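Local coordinates for malate oxidoreductase (Thermotoga maritima, PDB 1VL6), which probably catalyses the NAD-dependent oxidative decarboxylation of malate to pyruvate and carbon dioxide, as malic enzymes do, at residues Val193-Asn198 / Leu214-Val219. Numbering follows the deposited sequence.
Sequences VKVVVN and LGVKNV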
loop_
_atom_site.group_PDB
_atom_site.type_symbol
_atom_site.label_atom_id
_atom_site.label_comp_id
_atom_site.label_asym_id
_atom_site.label_seq_id
_atom_site.Cartn_x
_atom_site.Cartn_y
_atom_site.Cartn_z
ATOM N N VAL A 193 -39.005 33.299 1.213
ATOM C CA VAL A 193 -39.094 32.395 2.360
ATOM C C VAL A 193 -38.465 32.920 3.640
ATOM O O VAL A 193 -37.441 33.617 3.583
ATOM C CB VAL A 193 -38.465 30.996 2.083
ATOM C CG1 VAL A 193 -39.308 30.269 1.117
ATOM C CG2 VAL A 193 -37.058 31.124 1.578
ATOM N N LYS A 194 -39.073 32.541 4.777
ATOM C CA LYS A 194 -38.529 32.811 6.093
ATOM C C LYS A 194 -37.778 31.569 6.559
ATOM O O LYS A 194 -38.386 30.487 6.667
ATOM C CB LYS A 194 -39.657 33.104 7.054
ATOM C CG LYS A 194 -39.280 33.353 8.511
ATOM C CD LYS A 194 -40.520 33.473 9.446
ATOM C CE LYS A 194 -40.230 34.358 10.676
ATOM N NZ LYS A 194 -41.127 34.073 11.844
ATOM N N VAL A 195 -36.483 31.727 6.832
ATOM C CA VAL A 195 -35.644 30.643 7.220
ATOM C C VAL A 195 -35.073 30.885 8.594
ATOM O O VAL A 195 -34.396 31.883 8.800
ATOM C CB VAL A 195 -34.465 30.531 6.292
ATOM C CG1 VAL A 195 -33.603 29.284 6.683
ATOM C CG2 VAL A 195 -34.927 30.467 4.838
ATOM N N VAL A 196 -35.338 29.971 9.535
ATOM C CA VAL A 196 -34.851 30.109 10.886
ATOM C C VAL A 196 -33.595 29.280 11.015
ATOM O O VAL A 196 -33.655 28.085 10.802
ATOM C CB VAL A 196 -35.866 29.623 11.909
ATOM C CG1 VAL A 196 -35.226 29.585 13.286
ATOM C CG2 VAL A 196 -37.033 30.544 11.972
ATOM N N VAL A 197 -32.472 29.897 11.389
ATOM C CA VAL A 197 -31.268 29.166 11.701
ATOM C C VAL A 197 -31.020 29.197 13.203
ATOM O O VAL A 197 -30.850 30.269 13.771
ATOM C CB VAL A 197 -30.075 29.773 11.010
ATOM C CG1 VAL A 197 -28.776 28.953 11.334
ATOM C CG2 VAL A 197 -30.309 29.843 9.532
ATOM N N ASN A 198 -30.955 28.029 13.840
ATOM C CA ASN A 198 -30.741 27.966 15.275
ATOM C C ASN A 198 -29.397 27.358 15.618
ATOM O O ASN A 198 -29.106 26.228 15.228
ATOM C CB ASN A 198 -31.809 27.121 15.936
ATOM C CG ASN A 198 -31.737 27.167 17.474
ATOM O OD1 ASN A 198 -32.127 28.148 18.065
ATOM N ND2 ASN A 198 -31.245 26.088 18.114
ATOM N N LEU A 214 -27.002 33.482 -1.318
ATOM C CA LEU A 214 -27.801 32.749 -2.282
ATOM C C LEU A 214 -29.076 33.493 -2.681
ATOM O O LEU A 214 -29.565 33.316 -3.795
ATOM C CB LEU A 214 -28.105 31.324 -1.818
ATOM C CG LEU A 214 -26.922 30.343 -1.968
ATOM C CD1 LEU A 214 -27.246 29.035 -1.307
ATOM C CD2 LEU A 214 -26.567 30.131 -3.421
ATOM N N GLY A 215 -29.559 34.374 -1.816
ATOM C CA GLY A 215 -30.690 35.221 -2.139
ATOM C C GLY A 215 -31.811 35.296 -1.124
ATOM O O GLY A 215 -32.803 36.009 -1.353
ATOM N N VAL A 216 -31.674 34.561 -0.020
ATOM C CA VAL A 216 -32.670 34.559 1.008
ATOM C C VAL A 216 -32.667 35.940 1.661
ATOM O O VAL A 216 -31.612 36.496 1.878
ATOM C CB VAL A 216 -32.372 33.439 2.035
ATOM C CG1 VAL A 216 -33.387 33.412 3.115
ATOM C CG2 VAL A 216 -32.338 32.112 1.363
ATOM N N LYS A 217 -33.840 36.484 1.956
ATOM C CA LYS A 217 -33.920 37.808 2.501
ATOM C C LYS A 217 -34.366 37.757 3.928
ATOM O O LYS A 217 -33.834 38.470 4.747
ATOM C CB LYS A 217 -34.748 38.748 1.585
ATOM C CG LYS A 217 -34.042 38.938 0.181
ATOM C CD LYS A 217 -34.099 40.329 -0.435
ATOM C CE LYS A 217 -33.150 40.453 -1.662
ATOM N NZ LYS A 217 -31.682 40.038 -1.432
ATOM N N ASN A 218 -35.288 36.885 4.269
ATOM C CA ASN A 218 -35.712 36.759 5.638
ATOM C C ASN A 218 -35.046 35.597 6.395
ATOM O O ASN A 218 -35.638 34.561 6.631
ATOM C CB ASN A 218 -37.222 36.653 5.690
ATOM C CG ASN A 218 -37.735 36.886 7.072
ATOM O OD1 ASN A 218 -36.943 37.130 7.998
ATOM N ND2 ASN A 218 -39.049 36.822 7.236
ATOM N N VAL A 219 -33.808 35.799 6.790
ATOM C CA VAL A 219 -33.118 34.832 7.636
ATOM C C VAL A 219 -33.249 35.294 9.071
ATOM O O VAL A 219 -32.992 36.450 9.377
ATOM C CB VAL A 219 -31.639 34.734 7.321
ATOM C CG1 VAL A 219 -30.965 33.715 8.224
ATOM C CG2 VAL A 219 -31.411 34.370 5.846
#
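Val195 and Asn218 meet through their backbones on two neighbouring parallel strands of the NAD-binding domain: Val195 N donates to Asn218 O over 3.0 Å, with an N-H...O angle of 170°. Lys194 CA also comes close to this oxygen, and Val195 bonds through its backbone to Val220 as well.

Valines gather on one side of the pair. Val216, in the turn leading into the second strand, packs its CG1 against Val195 CG2 at 3.7 Å, and the two side chains cross at about a right angle. Further along, Val197 CG2 approaches Val219 CG1 at 4.1 Å, a looser touch. In Val219, CG1 stands anti to the backbone N (chi1 -180°), which places that methyl beside Val195 O as well. Leu211 of helix 202-214 covers Val195, Val197 and Val216, while Phe179 of helix 166-186 packs on Val195 and Val216.

The other face is more polar. Lys194 and Asn218 lie side by side and point the same way, the amide ND2 resting 3.7 Å from Lys194 CG and bonding weakly to Glu251. With CG anti to N (chi1 177°) and the rest extended, the lysine lays its aliphatic root along the amide and carries NZ onward to the carbonyl oxygens of Ala260 and Glu262.

The two strands and helix 202-214 form a beta-alpha-beta unit, consistent with a Rossmann-type dinucleotide fold; Gly215 ends the helix in a Schellman motif. The chemistry implies a division of labour: straight backbone bonding joins the strands, branched methyls give apolar contact beneath the helices, and on the opposite face lysine ammonium and asparagine amide find polar partners beyond the pair.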